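Local coordinates for catalase-3 (Neurospora crassa, PDB 4AJ9), which catalyses the breakdown of hydrogen peroxide to oxygen and water with a bound heme, and probably protects the cell from peroxide damage, at residues S195-P200 / V519-E524; S202-D207 / I529-V534; E595-G600 / G611-I616. One frame throughout, in Å; residues are numbered along the deposited sequence.

Contacts 1 and 2 hold the same two elements. One is the loop between helix 187-193 and strand 208-209 of the catalase domain. The other is the run of chain that leads into strand 533-537. The two contacts touch each other where Pro200 CB meets Met206 CG at 3.8 Å. Both lie deep, with centres about 13 Å from the centre of the chain. Contact 3 lies within the C-terminal domain, about 35 Å from that centre and next to a second subunit, yet its touching side chains are also mostly buried. Contact 1 joins through a methyl group and waters, contact 2 through an arginine and a hydroxyl, contact 3 through apolar packing and waters.

Contact 1. Residues S195-P200 / V519-E524; sequences SGNGIP and VSIFNE
The flat peptide group between Gly196 and Asn197 has the end of Ile521 over one face. Ile521 CD1 stands almost straight above Gly196 C, at 3.5 Å. Ile521 CD1 is also 3.6 Å from Asn197 N. The carboxamide of Asn197 is the second flat group. The same methyl lies to one side of its plane, with Ile521 CD1 3.6 Å from Asn197 OD1. Ile521 reaches this spot because its CG1 is beside the backbone N (chi1 -68°) and CD1 extends onward from it. Gly196 offers bare backbone here, so the methyl can settle directly on the chain.

The polar link runs through water. W1 lies 2.8 Å from both Asn197 OD1 and Val519 O. W2 lies near the same two oxygens, 2.9 Å from Asn197 OD1. Each water can donate to them, though other acceptors compete for its protons. At its other end the carboxamide gives ND2 to Asn139 O. Asn139 neighbours Asn138, a predicted active-site residue whose side chain is about 8 Å from that of Asn197.

Both loops are braced from within or behind. Ser195 OG accepts from Asn197 N at 3.2 Å with an angle of 160°, an ST turn. This fixes the start of the 3-10 turn 196-198. On the other side Glu456 takes the backbone N of Ile521 and of Phe522, and also the hydroxyl of Ser520. Trp192 of helix 187-193 touches both Asn197 and Val519.

The join combines apolar and water-mediated contact. A methyl closes over backbone, while water lies between the buried oxygens of Asn197 and Val519. ND2 bonded to Asn139 O and water at OD1 probably fix which end of the Asn197 amide is which.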
loop_
_atom_site.group_PDB
_atom_site.type_symbol
_atom_site.label_atom_id
_atom_site.label_comp_id
_atom_site.label_asym_id
_atom_site.label_seq_id
_atom_site.Cartn_x
_atom_site.Cartn_y
_atom_site.Cartn_z
ATOM N N SER C 195 -18.137 -35.032 6.692
ATOM C CA SER C 195 -18.821 -35.486 7.897
ATOM C C SER C 195 -19.427 -34.295 8.634
ATOM O O SER C 195 -19.508 -33.184 8.082
ATOM C CB SER C 195 -17.855 -36.248 8.817
ATOM O OG SER C 195 -17.009 -35.346 9.526
ATOM N N GLY C 196 -19.867 -34.516 9.871
ATOM C CA GLY C 196 -20.419 -33.431 10.663
ATOM C C GLY C 196 -19.412 -32.322 10.922
ATOM O O GLY C 196 -19.782 -31.186 11.203
ATOM N N ASN C 197 -18.123 -32.644 10.841
ATOM C CA ASN C 197 -17.105 -31.616 11.050
ATOM C C ASN C 197 -17.254 -30.488 10.024
ATOM O O ASN C 197 -16.827 -29.362 10.261
ATOM C CB ASN C 197 -15.694 -32.208 10.968
ATOM C CG ASN C 197 -15.329 -33.018 12.200
ATOM O OD1 ASN C 197 -15.947 -34.043 12.488
ATOM N ND2 ASN C 197 -14.322 -32.560 12.932
ATOM N N GLY C 198 -17.849 -30.806 8.879
ATOM C CA GLY C 198 -18.006 -29.825 7.818
ATOM C C GLY C 198 -19.137 -28.860 8.105
ATOM O O GLY C 198 -19.157 -27.742 7.570
ATOM N N ILE C 199 -20.081 -29.297 8.945
ATOM C CA ILE C 199 -21.273 -28.505 9.272
ATOM C C ILE C 199 -21.618 -28.517 10.764
ATOM O O ILE C 199 -22.706 -28.974 11.175
ATOM C CB ILE C 199 -22.508 -28.950 8.451
ATOM C CG1 ILE C 199 -22.682 -30.477 8.502
ATOM C CG2 ILE C 199 -22.378 -28.502 7.026
ATOM C CD1 ILE C 199 -23.916 -30.984 7.705
ATOM N N PRO C 200 -20.699 -27.996 11.588
ATOM C CA PRO C 200 -20.874 -27.965 13.038
ATOM C C PRO C 200 -22.051 -27.097 13.421
ATOM O O PRO C 200 -22.402 -26.148 12.700
ATOM C CB PRO C 200 -19.566 -27.323 13.533
ATOM C CG PRO C 200 -19.062 -26.551 12.363
ATOM C CD PRO C 200 -19.426 -27.380 11.175
ATOM N N VAL C 519 -13.495 -39.714 17.091
ATOM C CA VAL C 519 -13.684 -39.012 15.822
ATOM C C VAL C 519 -15.156 -38.848 15.445
ATOM O O VAL C 519 -15.501 -38.061 14.550
ATOM C CB VAL C 519 -12.866 -39.659 14.664
ATOM C CG1 VAL C 519 -11.368 -39.647 14.998
ATOM C CG2 VAL C 519 -13.335 -41.061 14.403
ATOM N N SER C 520 -16.023 -39.583 16.136
ATOM C CA SER C 520 -17.465 -39.498 15.899
ATOM C C SER C 520 -18.110 -38.304 16.617
ATOM O O SER C 520 -17.683 -37.910 17.701
ATOM C CB SER C 520 -18.157 -40.801 16.322
ATOM O OG SER C 520 -19.570 -40.649 16.381
ATOM N N ILE C 521 -19.139 -37.728 16.004
ATOM C CA ILE C 521 -19.905 -36.666 16.651
ATOM C C ILE C 521 -21.188 -37.251 17.231
ATOM O O ILE C 521 -21.546 -36.998 18.384
ATOM C CB ILE C 521 -20.256 -35.542 15.652
ATOM C CG1 ILE C 521 -18.988 -34.786 15.225
ATOM C CG2 ILE C 521 -21.271 -34.581 16.266
ATOM C CD1 ILE C 521 -19.192 -33.921 13.996
ATOM N N PHE C 522 -21.859 -38.063 16.423
ATOM C CA PHE C 522 -23.202 -38.539 16.735
ATOM C C PHE C 522 -23.261 -39.763 17.661
ATOM O O PHE C 522 -24.340 -40.157 18.103
ATOM C CB PHE C 522 -23.967 -38.804 15.437
ATOM C CG PHE C 522 -24.218 -37.567 14.636
ATOM C CD1 PHE C 522 -25.241 -36.712 14.975
ATOM C CD2 PHE C 522 -23.410 -37.249 13.561
ATOM C CE1 PHE C 522 -25.472 -35.564 14.247
ATOM C CE2 PHE C 522 -23.637 -36.102 12.827
ATOM C CZ PHE C 522 -24.672 -35.260 13.175
ATOM N N ASN C 523 -22.116 -40.358 17.973
ATOM C CA ASN C 523 -22.130 -41.516 18.869
ATOM C C ASN C 523 -22.101 -41.119 20.349
ATOM O O ASN C 523 -21.807 -41.939 21.214
ATOM C CB ASN C 523 -20.988 -42.486 18.538
ATOM C CG ASN C 523 -19.661 -42.047 19.118
ATOM O OD1 ASN C 523 -19.467 -40.876 19.429
ATOM N ND2 ASN C 523 -18.737 -42.992 19.267
ATOM N N GLU C 524 -22.415 -39.864 20.640
ATOM C CA GLU C 524 -22.352 -39.392 22.016
ATOM C C GLU C 524 -23.268 -38.191 22.246
ATOM O O GLU C 524 -23.355 -37.299 21.411
ATOM C CB GLU C 524 -20.909 -39.045 22.380
ATOM C CG GLU C 524 -20.729 -38.643 23.827
ATOM C CD GLU C 524 -19.277 -38.671 24.267
ATOM O OE1 GLU C 524 -18.389 -38.392 23.429
ATOM O OE2 GLU C 524 -19.027 -38.981 25.453
HETATM O O HOH W 1 -15.662 -35.313 14.924
HETATM O O HOH W 2 -16.898 -36.789 12.267
#

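Contact 2. Residues S202-D207 / I529-V534; sequences SYRHMD and IATLRV
Thr531 OG1 is gripped by both terminal nitrogens of Arg204. Arg204 NH2 donates to Thr531 OG1 at 2.9 Å, in a bent bond with an angle of 135° at the hydrogen. Arg204 NH1 donates weakly to the same Thr531 OG1 at 3.1 Å. The hydroxyl sits at the edge of the guanidinium, and for NH2 it is tilted 23° from the plane. A bend at chi3 (-57°) turns the group while NE keeps its salt bridge to Asp258. That second partner should hold the guanidinium in place and offset its charge.

Thr531 stands in a type II turn from Ile529 to Leu532. The next residue, Leu532, brings CD2 to within 4.3 Å of His205 NE2, a loose contact. The other ring nitrogen, His205 ND1, shares a hydrogen bond of 2.7 Å with Ser202 OG, which probably helps set the rotation of the imidazole.

Helix 254-264 runs beside the contact. It supplies Asp258 for Arg204 and Asp261 for Arg533, and so engages both segments. The 202-207 loop continues into strand 208-209 of the antiparallel sheet. The turn leads into strand 533-537, which lies between strands 561-566 and 587-590 of the parallel sheet.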
loop_
_atom_site.group_PDB
_atom_site.type_symbol
_atom_site.label_atom_id
_atom_site.label_comp_id
_atom_site.label_asym_id
_atom_site.label_seq_id
_atom_site.Cartn_x
_atom_site.Cartn_y
_atom_site.Cartn_z
ATOM N N SER C 202 -22.053 -25.183 16.051
ATOM C CA SER C 202 -21.481 -23.883 16.415
ATOM C C SER C 202 -19.984 -24.013 16.622
ATOM O O SER C 202 -19.458 -25.128 16.653
ATOM C CB SER C 202 -22.111 -23.350 17.697
ATOM O OG SER C 202 -21.457 -23.883 18.839
ATOM N N TYR C 203 -19.301 -22.873 16.764
ATOM C CA TYR C 203 -17.871 -22.864 17.075
ATOM C C TYR C 203 -17.673 -23.537 18.422
ATOM O O TYR C 203 -16.658 -24.195 18.659
ATOM C CB TYR C 203 -17.347 -21.433 17.181
ATOM C CG TYR C 203 -17.463 -20.583 15.925
ATOM C CD1 TYR C 203 -17.348 -21.135 14.654
ATOM C CD2 TYR C 203 -17.636 -19.205 16.029
ATOM C CE1 TYR C 203 -17.440 -20.316 13.501
ATOM C CE2 TYR C 203 -17.728 -18.405 14.916
ATOM C CZ TYR C 203 -17.619 -18.955 13.656
ATOM O OH TYR C 203 -17.718 -18.107 12.569
ATOM N N ARG C 204 -18.655 -23.361 19.301
ATOM C CA ARG C 204 -18.576 -23.866 20.670
ATOM C C ARG C 204 -18.679 -25.385 20.736
ATOM O O ARG C 204 -18.290 -25.998 21.737
ATOM C CB ARG C 204 -19.664 -23.227 21.537
ATOM C CG ARG C 204 -19.567 -21.712 21.616
ATOM C CD ARG C 204 -20.702 -21.116 22.431
ATOM N NE ARG C 204 -22.009 -21.487 21.901
ATOM C CZ ARG C 204 -22.928 -22.185 22.566
ATOM N NH1 ARG C 204 -22.696 -22.595 23.807
ATOM N NH2 ARG C 204 -24.087 -22.471 21.985
ATOM N N HIS C 205 -19.197 -25.983 19.664
ATOM C CA HIS C 205 -19.376 -27.428 19.584
ATOM C C HIS C 205 -18.402 -28.095 18.614
ATOM O O HIS C 205 -18.753 -29.088 17.969
ATOM C CB HIS C 205 -20.816 -27.764 19.199
ATOM C CG HIS C 205 -21.822 -27.323 20.217
ATOM N ND1 HIS C 205 -22.359 -26.054 20.228
ATOM C CD2 HIS C 205 -22.365 -27.972 21.274
ATOM C CE1 HIS C 205 -23.202 -25.944 21.239
ATOM N NE2 HIS C 205 -23.218 -27.092 21.895
ATOM N N MET C 206 -17.193 -27.537 18.517
ATOM C CA MET C 206 -16.096 -28.113 17.742
ATOM C C MET C 206 -14.922 -28.474 18.645
ATOM O O MET C 206 -14.636 -27.766 19.616
ATOM C CB MET C 206 -15.556 -27.106 16.712
ATOM C CG MET C 206 -16.589 -26.465 15.794
ATOM S SD MET C 206 -15.809 -25.431 14.521
ATOM C CE MET C 206 -14.818 -24.319 15.523
ATOM N N ASP C 207 -14.216 -29.550 18.304
ATOM C CA ASP C 207 -12.879 -29.760 18.848
ATOM C C ASP C 207 -11.895 -28.965 17.997
ATOM O O ASP C 207 -12.240 -28.515 16.911
ATOM C CB ASP C 207 -12.492 -31.242 18.828
ATOM C CG ASP C 207 -13.087 -32.018 19.991
ATOM O OD1 ASP C 207 -13.587 -31.385 20.945
ATOM O OD2 ASP C 207 -13.050 -33.259 19.944
ATOM N N ILE C 529 -26.945 -28.823 28.011
ATOM C CA ILE C 529 -27.860 -28.214 27.054
ATOM C C ILE C 529 -27.965 -26.698 27.256
ATOM O O ILE C 529 -28.757 -26.032 26.596
ATOM C CB ILE C 529 -29.244 -28.868 27.100
ATOM C CG1 ILE C 529 -29.892 -28.651 28.472
ATOM C CG2 ILE C 529 -29.123 -30.351 26.745
ATOM C CD1 ILE C 529 -31.408 -28.865 28.479
ATOM N N ALA C 530 -27.139 -26.155 28.145
ATOM C CA ALA C 530 -27.092 -24.713 28.344
ATOM C C ALA C 530 -26.926 -23.993 27.005
ATOM O O ALA C 530 -26.194 -24.463 26.132
ATOM C CB ALA C 530 -25.960 -24.342 29.280
ATOM N N THR C 531 -27.619 -22.863 26.861
ATOM C CA THR C 531 -27.606 -22.036 25.652
ATOM C C THR C 531 -28.402 -22.591 24.473
ATOM O O THR C 531 -28.685 -21.852 23.538
ATOM C CB THR C 531 -26.185 -21.736 25.133
ATOM O OG1 THR C 531 -25.709 -22.854 24.362
ATOM C CG2 THR C 531 -25.234 -21.445 26.284
ATOM N N LEU C 532 -28.741 -23.876 24.481
ATOM C CA LEU C 532 -29.477 -24.418 23.347
ATOM C C LEU C 532 -30.842 -23.717 23.228
ATOM O O LEU C 532 -31.373 -23.186 24.207
ATOM C CB LEU C 532 -29.618 -25.938 23.419
ATOM C CG LEU C 532 -28.293 -26.706 23.349
ATOM C CD1 LEU C 532 -28.545 -28.185 23.136
ATOM C CD2 LEU C 532 -27.380 -26.153 22.257
ATOM N N ARG C 533 -31.393 -23.721 22.023
ATOM C CA ARG C 533 -32.472 -22.817 21.672
ATOM C C ARG C 533 -33.781 -23.556 21.430
ATOM O O ARG C 533 -33.822 -24.554 20.709
ATOM C CB ARG C 533 -32.080 -22.011 20.424
ATOM C CG ARG C 533 -30.894 -21.074 20.663
ATOM C CD ARG C 533 -30.101 -20.789 19.378
ATOM N NE ARG C 533 -28.949 -19.915 19.621
ATOM C CZ ARG C 533 -28.979 -18.586 19.528
ATOM N NH1 ARG C 533 -30.106 -17.964 19.193
ATOM N NH2 ARG C 533 -27.878 -17.876 19.771
ATOM N N VAL C 534 -34.853 -23.047 22.021
ATOM C CA VAL C 534 -36.165 -23.650 21.841
ATOM C C VAL C 534 -37.099 -22.632 21.202
ATOM O O VAL C 534 -37.263 -21.529 21.713
ATOM C CB VAL C 534 -36.738 -24.119 23.184
ATOM C CG1 VAL C 534 -38.075 -24.810 22.983
ATOM C CG2 VAL C 534 -35.749 -25.046 23.872
#

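Contact 3. Residues E595-G600 / G611-I616; sequences ERVFSG and GRPSQI
Phe598 has CG beside its own backbone N (chi1 -67°), and with chi2 at 74° its ring presents a face to Pro613. Val597 places CG2 between its backbone N and carbonyl carbon, where it meets the edge of the proline ring. The site lies beside the parallel sheet of the C-terminal domain, a domain of the class I glutamine amidotransferase-like clan. Strand 587-590, helix 612-622 and strand 627-630 form a beta-alpha-beta crossover. The contact packs the connection after the first strand against the start of that helix.

Pro613 does most of the touching. Its CB makes a CH-pi contact 4.2 Å from the centroid of the Phe598 ring, only 11° off the ring normal. Pro613 CB is also 3.6 Å from Val597 CG2, and the two side chains cross at about a right angle. Phe598 CE2 also comes within 3.6 Å of Pro613 O. Beyond the contact, Phe598 packs on Leu537 and Val590 of the sheet and on helix 634-639.

Gln615 hydrogen-bonds to Gln615 of a second subunit, so the helix start also meets the subunit interface. Water W4 donates to Phe598 O at 3.1 Å; its approach to Ser614 OG is very short and doubtful. Gly611 is the N-cap, so the backbone N of Ser614 lies in the first turn of the helix and needs a partner from outside it. Water W3 provides one. It accepts from Ser614 N at 3.1 Å and donates to Val597 O at 2.8 Å.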
loop_
_atom_site.group_PDB
_atom_site.type_symbol
_atom_site.label_atom_id
_atom_site.label_comp_id
_atom_site.label_asym_id
_atom_site.label_seq_id
_atom_site.Cartn_x
_atom_site.Cartn_y
_atom_site.Cartn_z
ATOM N N GLU C 595 -52.352 -25.006 17.643
ATOM C CA GLU C 595 -52.769 -25.894 16.562
ATOM C C GLU C 595 -53.634 -25.144 15.549
ATOM O O GLU C 595 -53.729 -25.532 14.381
ATOM C CB GLU C 595 -53.509 -27.124 17.107
ATOM C CG GLU C 595 -54.816 -26.825 17.828
ATOM C CD GLU C 595 -54.648 -26.640 19.322
ATOM O OE1 GLU C 595 -53.515 -26.371 19.778
ATOM O OE2 GLU C 595 -55.656 -26.769 20.045
ATOM N N ARG C 596 -54.249 -24.056 15.996
ATOM C CA ARG C 596 -55.100 -23.251 15.118
ATOM C C ARG C 596 -54.379 -22.603 13.924
ATOM O O ARG C 596 -55.029 -22.165 12.970
ATOM C CB ARG C 596 -55.856 -22.185 15.921
ATOM C CG ARG C 596 -54.968 -21.201 16.665
ATOM C CD ARG C 596 -55.799 -20.026 17.155
ATOM N NE ARG C 596 -56.572 -19.455 16.057
ATOM C CZ ARG C 596 -56.168 -18.435 15.306
ATOM N NH1 ARG C 596 -54.998 -17.850 15.542
ATOM N NH2 ARG C 596 -56.937 -17.996 14.321
ATOM N N VAL C 597 -53.051 -22.531 13.966
ATOM C CA VAL C 597 -52.321 -21.913 12.854
ATOM C C VAL C 597 -51.722 -22.961 11.936
ATOM O O VAL C 597 -51.011 -22.639 10.985
ATOM C CB VAL C 597 -51.239 -20.905 13.330
ATOM C CG1 VAL C 597 -51.868 -19.830 14.206
ATOM C CG2 VAL C 597 -50.105 -21.618 14.062
ATOM N N PHE C 598 -52.039 -24.224 12.211
ATOM C CA PHE C 598 -51.577 -25.327 11.371
ATOM C C PHE C 598 -52.620 -25.790 10.357
ATOM O O PHE C 598 -52.314 -26.581 9.469
ATOM C CB PHE C 598 -51.105 -26.498 12.238
ATOM C CG PHE C 598 -49.868 -26.189 13.020
ATOM C CD1 PHE C 598 -49.930 -25.366 14.129
ATOM C CD2 PHE C 598 -48.641 -26.687 12.626
ATOM C CE1 PHE C 598 -48.789 -25.057 14.851
ATOM C CE2 PHE C 598 -47.498 -26.384 13.347
ATOM C CZ PHE C 598 -47.577 -25.567 14.455
ATOM N N SER C 599 -53.845 -25.289 10.482
ATOM C CA SER C 599 -54.886 -25.584 9.495
ATOM C C SER C 599 -56.023 -24.571 9.565
ATOM O O SER C 599 -56.166 -23.851 10.554
ATOM C CB SER C 599 -55.454 -26.988 9.703
ATOM O OG SER C 599 -56.298 -27.011 10.841
ATOM N N GLY C 600 -56.836 -24.528 8.514
ATOM C CA GLY C 600 -57.984 -23.641 8.480
ATOM C C GLY C 600 -57.609 -22.179 8.332
ATOM O O GLY C 600 -56.624 -21.843 7.674
ATOM N N GLY C 611 -48.357 -21.437 5.132
ATOM C CA GLY C 611 -47.768 -22.665 5.650
ATOM C C GLY C 611 -46.624 -22.533 6.645
ATOM O O GLY C 611 -46.079 -23.545 7.094
ATOM N N ARG C 612 -46.271 -21.305 7.019
ATOM C CA ARG C 612 -45.067 -21.071 7.829
ATOM C C ARG C 612 -45.003 -21.852 9.154
ATOM O O ARG C 612 -43.998 -22.502 9.436
ATOM C CB ARG C 612 -44.833 -19.568 8.045
ATOM C CG ARG C 612 -43.690 -19.212 9.000
ATOM C CD ARG C 612 -42.323 -19.760 8.556
ATOM N NE ARG C 612 -41.941 -19.370 7.200
ATOM C CZ ARG C 612 -41.424 -18.194 6.860
ATOM N NH1 ARG C 612 -41.247 -17.253 7.776
ATOM N NH2 ARG C 612 -41.095 -17.955 5.589
ATOM N N PRO C 613 -46.073 -21.802 9.970
ATOM C CA PRO C 613 -46.043 -22.618 11.194
ATOM C C PRO C 613 -45.803 -24.091 10.868
ATOM O O PRO C 613 -44.933 -24.715 11.480
ATOM C CB PRO C 613 -47.434 -22.397 11.797
ATOM C CG PRO C 613 -47.849 -21.031 11.279
ATOM C CD PRO C 613 -47.302 -20.994 9.868
ATOM N N SER C 614 -46.546 -24.630 9.901
ATOM C CA SER C 614 -46.354 -26.015 9.475
ATOM C C SER C 614 -44.946 -26.287 8.953
ATOM O O SER C 614 -44.396 -27.364 9.178
ATOM C CB SER C 614 -47.365 -26.399 8.391
ATOM O OG SER C 614 -48.689 -26.298 8.869
ATOM N N GLN C 615 -44.374 -25.332 8.226
ATOM C CA GLN C 615 -43.058 -25.556 7.627
ATOM C C GLN C 615 -42.000 -25.661 8.721
ATOM O O GLN C 615 -41.091 -26.485 8.641
ATOM C CB GLN C 615 -42.698 -24.430 6.650
ATOM C CG GLN C 615 -41.467 -24.723 5.798
ATOM C CD GLN C 615 -41.658 -25.925 4.901
ATOM O OE1 GLN C 615 -42.557 -25.944 4.056
ATOM N NE2 GLN C 615 -40.805 -26.938 5.068
ATOM N N ILE C 616 -42.129 -24.810 9.735
ATOM C CA ILE C 616 -41.218 -24.813 10.874
ATOM C C ILE C 616 -41.248 -26.150 11.602
ATOM O O ILE C 616 -40.202 -26.701 11.961
ATOM C CB ILE C 616 -41.549 -23.677 11.864
ATOM C CG1 ILE C 616 -41.277 -22.312 11.222
ATOM C CG2 ILE C 616 -40.699 -23.802 13.137
ATOM C CD1 ILE C 616 -41.659 -21.131 12.096
HETATM O O HOH W 3 -49.309 -23.539 8.945
HETATM O O HOH W 4 -49.930 -28.484 8.791
#